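Local atomic coordinates of galectin-1 (Bufo arenarum, PDB entry 1A78), a protein that binds beta-galactosides and probably a range of complex carbohydrates as a homodimeric lectin, and may regulate apoptosis and differentiation of cells. Residues K29-N34 / L44-R49; N57-N62 / F78-G83; L12-C17 / F90-Q95. All coordinates share one frame; numbering follows the deposited sequence.

Overall arrangement
From the N terminus, the chain leaves strand 6-12 by a tight turn, and interaction 3 sets that turn and the start of strand 16-23 against the end of strand 85-92. The long loop it closes contains both other contacts. Interaction 1 closes first, as the hairpin of strands 30-35 and 41-49. Interaction 2 follows in series, bringing the loop at 78-83 back over the start of strand 58-65. Interactions 1 and 2 share the six-stranded sheet, since R49 and H45 pair with K58 and N62, and both touch the same sugar. Interaction 3 belongs largely to the five-stranded sheet, whose F90 packs on V33, L44 and F46 between the sheets.

Interaction 1: residues K29-N34 / L44-R49; sequences KGFAVN and LHFNAR. With YIO (1-thio-beta-D-galactopyranose), chain C; GAL (beta-D-galactopyranose), chain B.
H45 and N34 meet side by side on the sugar-binding face of a hairpin, whose five antiparallel residue pairs run from G30–R49 to N34–H45. H45 ND1 donates to N34 OD1 at 2.7 Å, with the amide and ring planes 14° apart. This bond probably helps fix the imidazole's rotation, with NE2 facing the thiogalactose, where its bond to YIO O4 is weak. N34 ND2 is itself held by E124 and S122, a second shell behind the histidine.

The opposite face of the hairpin, carrying F31, V33, F46 and A48, is tightly packed and apolar. F31 takes the crowded position between its backbone N and carbonyl carbon (chi1 71°), and A48 CB lies over one face of its ring, 3.7 Å from F31 CE2. F46 CE1 comes within 4.4 Å of F31 CE1. Between the faces, F31 O accepts twice: from A48 N, and from N47 ND2 at 2.9 Å, the latter above the carbonyl plane.

Toward the sugar the partners are polar and reach beyond the strands. N47 OD1 receives R49 NE at 3.0 Å in a nearly straight bond (172°), steadying an extended arginine. R49 NH2 then reaches YIO O4 at 2.9 Å, and R49 NH1 grips GAL O2 at 2.9 Å while also forming a salt bridge with D55. K29, beyond the paired residues, is exposed.

Within the six-stranded sheet, strand 118-124 flanks the hairpin beside 30-35 and strand 58-65 beside 41-49, while F46 and L44 pack against strand 96-101 of the other sheet.

Interaction 2: residues N57-N62 / F78-G83; sequences NKIVCN and FPFQQG. With YIO (1-thio-beta-D-galactopyranose), chain C.
F78 lays one face of its ring against N57, and this stacking is the main part of the contact. N57 CA stands over the ring centre, 3.6 Å from the centroid and 10° off the normal, in a CH-pi contact. N57 C also lies over this face, 3.3 Å from F78 CD1. The flat end of the N57 side chain stacks on the ring as well. F78 CG is anti to its backbone N (chi1 -166°), which carries the ring across to the corner of the chain at N57. The opposite face of F78 is taken by F80, whose CD2 sits over its centre, so the ring is sandwiched between N57 and its own loop.

Aliphatic-to-aromatic packing is slighter. I59 CD1 approaches the edge of the F80 ring, 3.8 Å from F80 CE2, the two side chains crossing at about a right angle; I59 CG1 stays 4.3 Å from F78 CD1. F80 also meets F31 edge-to-face and touches A48, joining this contact to the apolar face of the neighbouring hairpin.

No hydrogen bond links the two segments; the polar bonds of 57-62 go to other partners. N57 and K58 both face R49 in a G1 beta bulge, and K58 NZ forms a salt bridge with E76. Farther along the strand, N62 ND2 donates to YIO O6 at 2.8 Å and 170°, and also bonds G70 O; N62 is part of the galactoside site.

The chemistry thus divides along the strand: dispersion and CH-pi attraction probably hold F78 and F80 near its beginning, while directional hydrogen bonding farther along it engages the sugar's hydroxymethyl oxygen.

Interaction 3: residues L12-C17 / F90-Q95; sequences LKPGHC and FEYQTQ
A type II beta turn from K13 to H16 links strands 6-12 and 16-23, and it sits on the end of strand 85-92 through Y92. G15 occupies the turn with positive phi (85°), and its N donates to Y92 O at 2.6 Å. Y92 N donates to H16 O at 3.0 Å, almost straight at 175°. Beyond this, C17 and E91 form an antiparallel non-hydrogen-bonded pair, with C17 CB 3.2 Å from F90 O.

The Y92 side chain lies alongside P14, CG anti to its backbone N (chi1 176°). P14 CB lies over one face of the Y92 ring and P14 CD is 3.7 Å from Y92 CE2, while L12 O approaches the ring edge and Y92 OH bonds L115 O. L12 CD2 packs 4.1 Å from Y92 CB. Farther out, P14 CG touches T94 CG2 at 3.8 Å, and Q93 NE2 bonds E91 OE2 at 2.7 Å, with E91 OE1 salt-bridged to K100.

C17 also lines a pocket holding dithiothreitol, probably from the crystallisation liquor. In the five-stranded sheet, strand 16-23 lies between 85-92 and 127-133; L12, ending strand 6-12, packs on I118 of the adjacent strand in the six-stranded sheet, which Y92 reaches from the five-stranded one.

Interaction 1: residues K29-N34 / L44-R49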
loop_
_atom_site.group_PDB
_atom_site.type_symbol
_atom_site.label_atom_id
_atom_site.label_comp_id
_atom_site.label_asym_id
_atom_site.label_seq_id
_atom_site.Cartn_x
_atom_site.Cartn_y
_atom_site.Cartn_z
ATOM N N LYS A 29 20.414 -10.952 -0.479
ATOM C CA LYS A 29 20.953 -11.618 0.698
ATOM C C LYS A 29 19.811 -12.018 1.628
ATOM O O LYS A 29 19.851 -13.056 2.268
ATOM C CB LYS A 29 21.956 -10.699 1.407
ATOM C CG LYS A 29 21.342 -9.391 2.013
ATOM C CD LYS A 29 21.759 -8.053 1.298
ATOM C CE LYS A 29 21.272 -7.976 -0.175
ATOM N NZ LYS A 29 19.799 -8.275 -0.371
ATOM N N GLY A 30 18.769 -11.194 1.662
ATOM C CA GLY A 30 17.600 -11.459 2.484
ATOM C C GLY A 30 16.601 -10.315 2.347
ATOM O O GLY A 30 16.975 -9.231 1.870
ATOM N N PHE A 31 15.337 -10.549 2.702
ATOM C CA PHE A 31 14.329 -9.483 2.640
ATOM C C PHE A 31 13.456 -9.586 3.873
ATOM O O PHE A 31 13.469 -10.625 4.573
ATOM C CB PHE A 31 13.483 -9.541 1.355
ATOM C CG PHE A 31 12.536 -10.696 1.303
ATOM C CD1 PHE A 31 11.258 -10.589 1.852
ATOM C CD2 PHE A 31 12.912 -11.887 0.693
ATOM C CE1 PHE A 31 10.370 -11.643 1.793
ATOM C CE2 PHE A 31 12.031 -12.948 0.626
ATOM C CZ PHE A 31 10.756 -12.834 1.174
ATOM N N ALA A 32 12.707 -8.515 4.147
ATOM C CA ALA A 32 11.842 -8.446 5.315
ATOM C C ALA A 32 10.500 -7.802 5.027
ATOM O O ALA A 32 10.335 -7.096 4.043
ATOM C CB ALA A 32 12.549 -7.679 6.451
ATOM N N VAL A 33 9.542 -8.111 5.882
ATOM C CA VAL A 33 8.201 -7.555 5.843
ATOM C C VAL A 33 7.927 -7.220 7.302
ATOM O O VAL A 33 8.031 -8.095 8.164
ATOM C CB VAL A 33 7.157 -8.575 5.336
ATOM C CG1 VAL A 33 5.738 -8.009 5.517
ATOM C CG2 VAL A 33 7.424 -8.892 3.853
ATOM N N ASN A 34 7.584 -5.972 7.596
ATOM C CA ASN A 34 7.345 -5.581 8.983
ATOM C C ASN A 34 5.906 -5.162 9.218
ATOM O O ASN A 34 5.304 -4.550 8.341
ATOM C CB ASN A 34 8.282 -4.420 9.347
ATOM C CG ASN A 34 9.718 -4.718 9.007
ATOM O OD1 ASN A 34 10.308 -5.629 9.563
ATOM N ND2 ASN A 34 10.275 -3.988 8.069
ATOM N N LEU A 44 5.635 -7.781 14.400
ATOM C CA LEU A 44 6.279 -8.845 13.666
ATOM C C LEU A 44 7.277 -8.341 12.641
ATOM O O LEU A 44 6.923 -7.520 11.805
ATOM C CB LEU A 44 5.250 -9.705 12.891
ATOM C CG LEU A 44 5.835 -10.759 11.893
ATOM C CD1 LEU A 44 6.713 -11.801 12.627
ATOM C CD2 LEU A 44 4.749 -11.498 11.149
ATOM N N HIS A 45 8.524 -8.805 12.746
ATOM C CA HIS A 45 9.584 -8.539 11.767
ATOM C C HIS A 45 9.848 -9.942 11.183
ATOM O O HIS A 45 10.342 -10.842 11.885
ATOM C CB HIS A 45 10.867 -7.986 12.405
ATOM C CG HIS A 45 12.074 -8.033 11.500
ATOM N ND1 HIS A 45 12.346 -7.065 10.553
ATOM C CD2 HIS A 45 13.094 -8.923 11.417
ATOM C CE1 HIS A 45 13.473 -7.353 9.924
ATOM N NE2 HIS A 45 13.949 -8.476 10.429
ATOM N N PHE A 46 9.433 -10.121 9.932
ATOM C CA PHE A 46 9.553 -11.366 9.186
ATOM C C PHE A 46 10.754 -11.237 8.250
ATOM O O PHE A 46 10.663 -10.606 7.208
ATOM C CB PHE A 46 8.256 -11.557 8.402
ATOM C CG PHE A 46 8.264 -12.719 7.484
ATOM C CD1 PHE A 46 8.742 -12.588 6.189
ATOM C CD2 PHE A 46 7.811 -13.951 7.916
ATOM C CE1 PHE A 46 8.778 -13.670 5.344
ATOM C CE2 PHE A 46 7.837 -15.051 7.074
ATOM C CZ PHE A 46 8.323 -14.914 5.788
ATOM N N ASN A 47 11.869 -11.873 8.586
ATOM C CA ASN A 47 13.074 -11.745 7.778
ATOM C C ASN A 47 13.533 -13.066 7.121
ATOM O O ASN A 47 13.958 -13.992 7.816
ATOM C CB ASN A 47 14.158 -11.166 8.697
ATOM C CG ASN A 47 15.442 -10.800 7.975
ATOM O OD1 ASN A 47 16.436 -10.520 8.635
ATOM N ND2 ASN A 47 15.430 -10.750 6.640
ATOM N N ALA A 48 13.415 -13.159 5.797
ATOM C CA ALA A 48 13.835 -14.356 5.068
ATOM C C ALA A 48 15.290 -14.147 4.662
ATOM O O ALA A 48 15.589 -13.342 3.772
ATOM C CB ALA A 48 12.965 -14.584 3.835
ATOM N N ARG A 49 16.188 -14.891 5.303
ATOM C CA ARG A 49 17.622 -14.793 5.062
ATOM C C ARG A 49 18.221 -15.809 4.106
ATOM O O ARG A 49 18.391 -16.964 4.446
ATOM C CB ARG A 49 18.360 -14.858 6.406
ATOM C CG ARG A 49 17.945 -13.745 7.364
ATOM C CD ARG A 49 18.699 -13.776 8.684
ATOM N NE ARG A 49 18.360 -12.624 9.519
ATOM C CZ ARG A 49 18.850 -12.385 10.735
ATOM N NH1 ARG A 49 19.725 -13.217 11.296
ATOM N NH2 ARG A 49 18.434 -11.328 11.412
HETATM C C1 YIO C . 19.285 -8.599 13.634
HETATM C C2 YIO C . 19.057 -7.918 12.308
HETATM C C3 YIO C . 17.723 -7.198 12.316
HETATM C C4 YIO C . 16.644 -8.217 12.559
HETATM C C5 YIO C . 16.923 -8.943 13.874
HETATM C C6 YIO C . 15.952 -10.066 14.130
HETATM O O2 YIO C . 20.093 -6.992 12.070
HETATM O O3 YIO C . 17.512 -6.588 11.057
HETATM O O4 YIO C . 16.614 -9.129 11.474
HETATM O O5 YIO C . 18.238 -9.531 13.890
HETATM O O6 YIO C . 15.987 -10.424 15.503
HETATM S S1 YIO C . 20.745 -9.640 13.368
HETATM C C1 GAL B . 20.835 -10.398 15.027
HETATM C C2 GAL B . 21.043 -11.916 14.891
HETATM C C3 GAL B . 21.016 -12.588 16.270
HETATM C C4 GAL B . 22.037 -11.917 17.199
HETATM C C5 GAL B . 21.736 -10.435 17.268
HETATM C C6 GAL B . 22.757 -9.744 18.139
HETATM O O2 GAL B . 20.039 -12.491 14.073
HETATM O O3 GAL B . 21.318 -13.967 16.128
HETATM O O4 GAL B . 23.356 -12.084 16.688
HETATM O O5 GAL B . 21.823 -9.857 15.932
HETATM O O6 GAL B . 22.709 -8.346 17.958
#

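Interaction 2: residues N57-N62 / F78-G83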
loop_
_atom_site.group_PDB
_atom_site.type_symbol
_atom_site.label_atom_id
_atom_site.label_comp_id
_atom_site.label_asym_id
_atom_site.label_seq_id
_atom_site.Cartn_x
_atom_site.Cartn_y
_atom_site.Cartn_z
ATOM N N ASN A 57 19.496 -19.490 4.023
ATOM C CA ASN A 57 18.153 -20.009 3.745
ATOM C C ASN A 57 17.322 -20.272 4.994
ATOM O O ASN A 57 16.729 -21.337 5.141
ATOM C CB ASN A 57 18.197 -21.288 2.929
ATOM C CG ASN A 57 18.382 -21.034 1.478
ATOM O OD1 ASN A 57 19.199 -20.211 1.077
ATOM N ND2 ASN A 57 17.653 -21.762 0.662
ATOM N N LYS A 58 17.198 -19.277 5.854
ATOM C CA LYS A 58 16.435 -19.446 7.088
ATOM C C LYS A 58 15.473 -18.264 7.216
ATOM O O LYS A 58 15.665 -17.238 6.579
ATOM C CB LYS A 58 17.410 -19.429 8.270
ATOM C CG LYS A 58 16.911 -20.096 9.530
ATOM C CD LYS A 58 17.153 -21.577 9.447
ATOM C CE LYS A 58 18.655 -21.866 9.446
ATOM N NZ LYS A 58 18.996 -23.281 9.042
ATOM N N ILE A 59 14.456 -18.408 8.052
ATOM C CA ILE A 59 13.471 -17.362 8.299
ATOM C C ILE A 59 13.614 -16.966 9.756
ATOM O O ILE A 59 13.529 -17.812 10.639
ATOM C CB ILE A 59 12.016 -17.879 8.065
ATOM C CG1 ILE A 59 11.734 -17.973 6.571
ATOM C CG2 ILE A 59 10.975 -16.994 8.774
ATOM C CD1 ILE A 59 10.352 -18.490 6.272
ATOM N N VAL A 60 13.870 -15.695 10.016
ATOM C CA VAL A 60 13.978 -15.230 11.397
ATOM C C VAL A 60 12.800 -14.291 11.681
ATOM O O VAL A 60 12.493 -13.453 10.855
ATOM C CB VAL A 60 15.319 -14.486 11.621
ATOM C CG1 VAL A 60 15.430 -14.021 13.051
ATOM C CG2 VAL A 60 16.479 -15.407 11.285
ATOM N N CYS A 61 12.093 -14.477 12.786
ATOM C CA CYS A 61 10.971 -13.607 13.113
ATOM C C CYS A 61 11.246 -13.009 14.463
ATOM O O CYS A 61 11.813 -13.676 15.331
ATOM C CB CYS A 61 9.639 -14.376 13.173
ATOM S SG CYS A 61 9.015 -14.916 11.582
ATOM N N ASN A 62 10.860 -11.752 14.655
ATOM C CA ASN A 62 11.079 -11.122 15.962
ATOM C C ASN A 62 10.123 -9.959 16.134
ATOM O O ASN A 62 9.379 -9.622 15.204
ATOM C CB ASN A 62 12.522 -10.623 16.083
ATOM C CG ASN A 62 12.998 -10.562 17.508
ATOM O OD1 ASN A 62 12.219 -10.682 18.447
ATOM N ND2 ASN A 62 14.294 -10.366 17.685
ATOM N N PHE A 78 11.812 -22.698 3.932
ATOM C CA PHE A 78 12.252 -21.562 3.123
ATOM C C PHE A 78 11.787 -21.730 1.680
ATOM O O PHE A 78 12.534 -22.191 0.814
ATOM C CB PHE A 78 13.783 -21.482 3.176
ATOM C CG PHE A 78 14.355 -20.198 2.679
ATOM C CD1 PHE A 78 14.532 -19.124 3.542
ATOM C CD2 PHE A 78 14.799 -20.084 1.385
ATOM C CE1 PHE A 78 15.149 -17.973 3.108
ATOM C CE2 PHE A 78 15.418 -18.933 0.953
ATOM C CZ PHE A 78 15.594 -17.879 1.815
ATOM N N PRO A 79 10.546 -21.329 1.394
ATOM C CA PRO A 79 10.022 -21.460 0.034
ATOM C C PRO A 79 10.323 -20.272 -0.880
ATOM O O PRO A 79 9.456 -19.871 -1.657
ATOM C CB PRO A 79 8.532 -21.605 0.282
ATOM C CG PRO A 79 8.314 -20.661 1.425
ATOM C CD PRO A 79 9.491 -20.924 2.339
ATOM N N PHE A 80 11.549 -19.749 -0.842
ATOM C CA PHE A 80 11.887 -18.591 -1.673
ATOM C C PHE A 80 13.097 -18.776 -2.587
ATOM O O PHE A 80 14.073 -19.428 -2.217
ATOM C CB PHE A 80 12.121 -17.353 -0.801
ATOM C CG PHE A 80 11.119 -17.181 0.300
ATOM C CD1 PHE A 80 9.907 -16.560 0.061
ATOM C CD2 PHE A 80 11.408 -17.611 1.583
ATOM C CE1 PHE A 80 8.993 -16.363 1.087
ATOM C CE2 PHE A 80 10.512 -17.423 2.614
ATOM C CZ PHE A 80 9.297 -16.794 2.369
ATOM N N GLN A 81 13.033 -18.170 -3.770
ATOM C CA GLN A 81 14.111 -18.221 -4.758
ATOM C C GLN A 81 14.510 -16.799 -5.103
ATOM O O GLN A 81 13.658 -15.907 -5.187
ATOM C CB GLN A 81 13.646 -18.878 -6.056
ATOM C CG GLN A 81 13.365 -20.344 -5.956
ATOM C CD GLN A 81 12.759 -20.887 -7.222
ATOM O OE1 GLN A 81 11.555 -21.136 -7.281
ATOM N NE2 GLN A 81 13.588 -21.078 -8.250
ATOM N N GLN A 82 15.802 -16.600 -5.335
ATOM C CA GLN A 82 16.304 -15.290 -5.706
ATOM C C GLN A 82 15.838 -14.999 -7.124
ATOM O O GLN A 82 15.508 -15.915 -7.885
ATOM C CB GLN A 82 17.824 -15.260 -5.638
ATOM C CG GLN A 82 18.374 -15.346 -4.235
ATOM C CD GLN A 82 19.885 -15.445 -4.224
ATOM O OE1 GLN A 82 20.580 -14.553 -3.723
ATOM N NE2 GLN A 82 20.409 -16.523 -4.803
ATOM N N GLY A 83 15.772 -13.718 -7.457
ATOM C CA GLY A 83 15.342 -13.324 -8.779
ATOM C C GLY A 83 13.966 -13.844 -9.135
ATOM O O GLY A 83 13.689 -14.001 -10.320
HETATM C C1 YIO C . 19.285 -8.599 13.634
HETATM C C2 YIO C . 19.057 -7.918 12.308
HETATM C C3 YIO C . 17.723 -7.198 12.316
HETATM C C4 YIO C . 16.644 -8.217 12.559
HETATM C C5 YIO C . 16.923 -8.943 13.874
HETATM C C6 YIO C . 15.952 -10.066 14.130
HETATM O O2 YIO C . 20.093 -6.992 12.070
HETATM O O3 YIO C . 17.512 -6.588 11.057
HETATM O O4 YIO C . 16.614 -9.129 11.474
HETATM O O5 YIO C . 18.238 -9.531 13.890
HETATM O O6 YIO C . 15.987 -10.424 15.503
HETATM S S1 YIO C . 20.745 -9.640 13.368
#

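Interaction 3: residues L12-C17 / F90-Q95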
loop_
_atom_site.group_PDB
_atom_site.type_symbol
_atom_site.label_atom_id
_atom_site.label_comp_id
_atom_site.label_asym_id
_atom_site.label_seq_id
_atom_site.Cartn_x
_atom_site.Cartn_y
_atom_site.Cartn_z
ATOM N N LEU A 12 -5.291 -3.070 10.244
ATOM C CA LEU A 12 -5.557 -4.503 10.237
ATOM C C LEU A 12 -6.056 -4.866 11.625
ATOM O O LEU A 12 -5.344 -4.683 12.597
ATOM C CB LEU A 12 -4.289 -5.292 9.877
ATOM C CG LEU A 12 -4.416 -6.774 9.496
ATOM C CD1 LEU A 12 -5.168 -6.945 8.173
ATOM C CD2 LEU A 12 -3.035 -7.380 9.376
ATOM N N LYS A 13 -7.305 -5.314 11.721
ATOM C CA LYS A 13 -7.915 -5.686 12.999
ATOM C C LYS A 13 -7.898 -7.187 13.066
ATOM O O LYS A 13 -7.738 -7.845 12.034
ATOM C CB LYS A 13 -9.364 -5.187 13.069
ATOM C CG LYS A 13 -9.526 -3.679 12.837
ATOM C CD LYS A 13 -10.961 -3.245 13.025
ATOM C CE LYS A 13 -11.092 -1.719 13.125
ATOM N NZ LYS A 13 -10.356 -1.129 14.300
ATOM N N PRO A 14 -8.040 -7.763 14.274
ATOM C CA PRO A 14 -8.023 -9.226 14.339
ATOM C C PRO A 14 -9.098 -9.865 13.458
ATOM O O PRO A 14 -10.185 -9.299 13.232
ATOM C CB PRO A 14 -8.194 -9.522 15.837
ATOM C CG PRO A 14 -8.770 -8.285 16.398
ATOM C CD PRO A 14 -8.125 -7.179 15.620
ATOM N N GLY A 15 -8.759 -11.026 12.916
ATOM C CA GLY A 15 -9.673 -11.721 12.053
ATOM C C GLY A 15 -9.549 -11.216 10.645
ATOM O O GLY A 15 -10.434 -11.465 9.845
ATOM N N HIS A 16 -8.507 -10.447 10.339
ATOM C CA HIS A 16 -8.304 -9.948 8.972
ATOM C C HIS A 16 -6.911 -10.226 8.526
ATOM O O HIS A 16 -6.061 -10.538 9.343
ATOM C CB HIS A 16 -8.602 -8.476 8.878
ATOM C CG HIS A 16 -10.021 -8.164 9.175
ATOM N ND1 HIS A 16 -10.985 -8.108 8.195
ATOM C CD2 HIS A 16 -10.660 -7.972 10.349
ATOM C CE1 HIS A 16 -12.160 -7.891 8.754
ATOM N NE2 HIS A 16 -11.991 -7.806 10.060
ATOM N N CYS A 17 -6.640 -10.071 7.248
ATOM C CA CYS A 17 -5.320 -10.389 6.784
ATOM C C CYS A 17 -4.836 -9.460 5.709
ATOM O O CYS A 17 -5.612 -8.686 5.163
ATOM C CB CYS A 17 -5.327 -11.812 6.240
ATOM S SG CYS A 17 -6.373 -11.985 4.788
ATOM N N PHE A 90 -0.473 -12.645 6.029
ATOM C CA PHE A 90 -0.413 -12.554 7.470
ATOM C C PHE A 90 -1.819 -12.338 7.952
ATOM O O PHE A 90 -2.480 -11.379 7.560
ATOM C CB PHE A 90 0.431 -11.344 7.905
ATOM C CG PHE A 90 1.743 -11.261 7.240
ATOM C CD1 PHE A 90 1.869 -10.640 6.013
ATOM C CD2 PHE A 90 2.866 -11.845 7.821
ATOM C CE1 PHE A 90 3.099 -10.607 5.352
ATOM C CE2 PHE A 90 4.107 -11.820 7.179
ATOM C CZ PHE A 90 4.227 -11.207 5.945
ATOM N N GLU A 91 -2.243 -13.192 8.859
ATOM C CA GLU A 91 -3.556 -13.129 9.423
ATOM C C GLU A 91 -3.339 -12.736 10.862
ATOM O O GLU A 91 -2.519 -13.338 11.555
ATOM C CB GLU A 91 -4.194 -14.508 9.324
ATOM C CG GLU A 91 -5.648 -14.573 9.724
ATOM C CD GLU A 91 -6.097 -16.008 9.876
ATOM O OE1 GLU A 91 -5.926 -16.814 8.924
ATOM O OE2 GLU A 91 -6.568 -16.350 10.974
ATOM N N TYR A 92 -4.083 -11.739 11.324
ATOM C CA TYR A 92 -3.948 -11.241 12.679
ATOM C C TYR A 92 -5.067 -11.730 13.567
ATOM O O TYR A 92 -6.239 -11.586 13.244
ATOM C CB TYR A 92 -3.917 -9.707 12.650
ATOM C CG TYR A 92 -3.867 -9.012 13.989
ATOM C CD1 TYR A 92 -3.174 -9.560 15.074
ATOM C CD2 TYR A 92 -4.482 -7.775 14.165
ATOM C CE1 TYR A 92 -3.096 -8.885 16.287
ATOM C CE2 TYR A 92 -4.407 -7.094 15.383
ATOM C CZ TYR A 92 -3.713 -7.649 16.432
ATOM O OH TYR A 92 -3.625 -6.960 17.623
ATOM N N GLN A 93 -4.679 -12.369 14.660
ATOM C CA GLN A 93 -5.592 -12.862 15.672
ATOM C C GLN A 93 -5.043 -12.189 16.949
ATOM O O GLN A 93 -3.861 -11.860 17.017
ATOM C CB GLN A 93 -5.520 -14.382 15.728
ATOM C CG GLN A 93 -5.961 -15.087 14.418
ATOM C CD GLN A 93 -7.481 -15.028 14.173
ATOM O OE1 GLN A 93 -8.267 -14.945 15.111
ATOM N NE2 GLN A 93 -7.885 -15.051 12.910
ATOM N N THR A 94 -5.877 -11.929 17.944
ATOM C CA THR A 94 -5.393 -11.224 19.134
ATOM C C THR A 94 -4.248 -11.870 19.923
ATOM O O THR A 94 -3.603 -11.213 20.751
ATOM C CB THR A 94 -6.550 -10.944 20.124
ATOM O OG1 THR A 94 -7.355 -12.123 20.266
ATOM C CG2 THR A 94 -7.419 -9.784 19.631
ATOM N N GLN A 95 -4.003 -13.152 19.671
ATOM C CA GLN A 95 -2.989 -13.889 20.403
ATOM C C GLN A 95 -1.771 -14.267 19.587
ATOM O O GLN A 95 -0.682 -14.420 20.140
ATOM C CB GLN A 95 -3.623 -15.145 21.013
ATOM C CG GLN A 95 -4.586 -15.870 20.050
ATOM C CD GLN A 95 -5.115 -17.184 20.618
ATOM O OE1 GLN A 95 -5.211 -18.196 19.901
ATOM N NE2 GLN A 95 -5.456 -17.183 21.912
#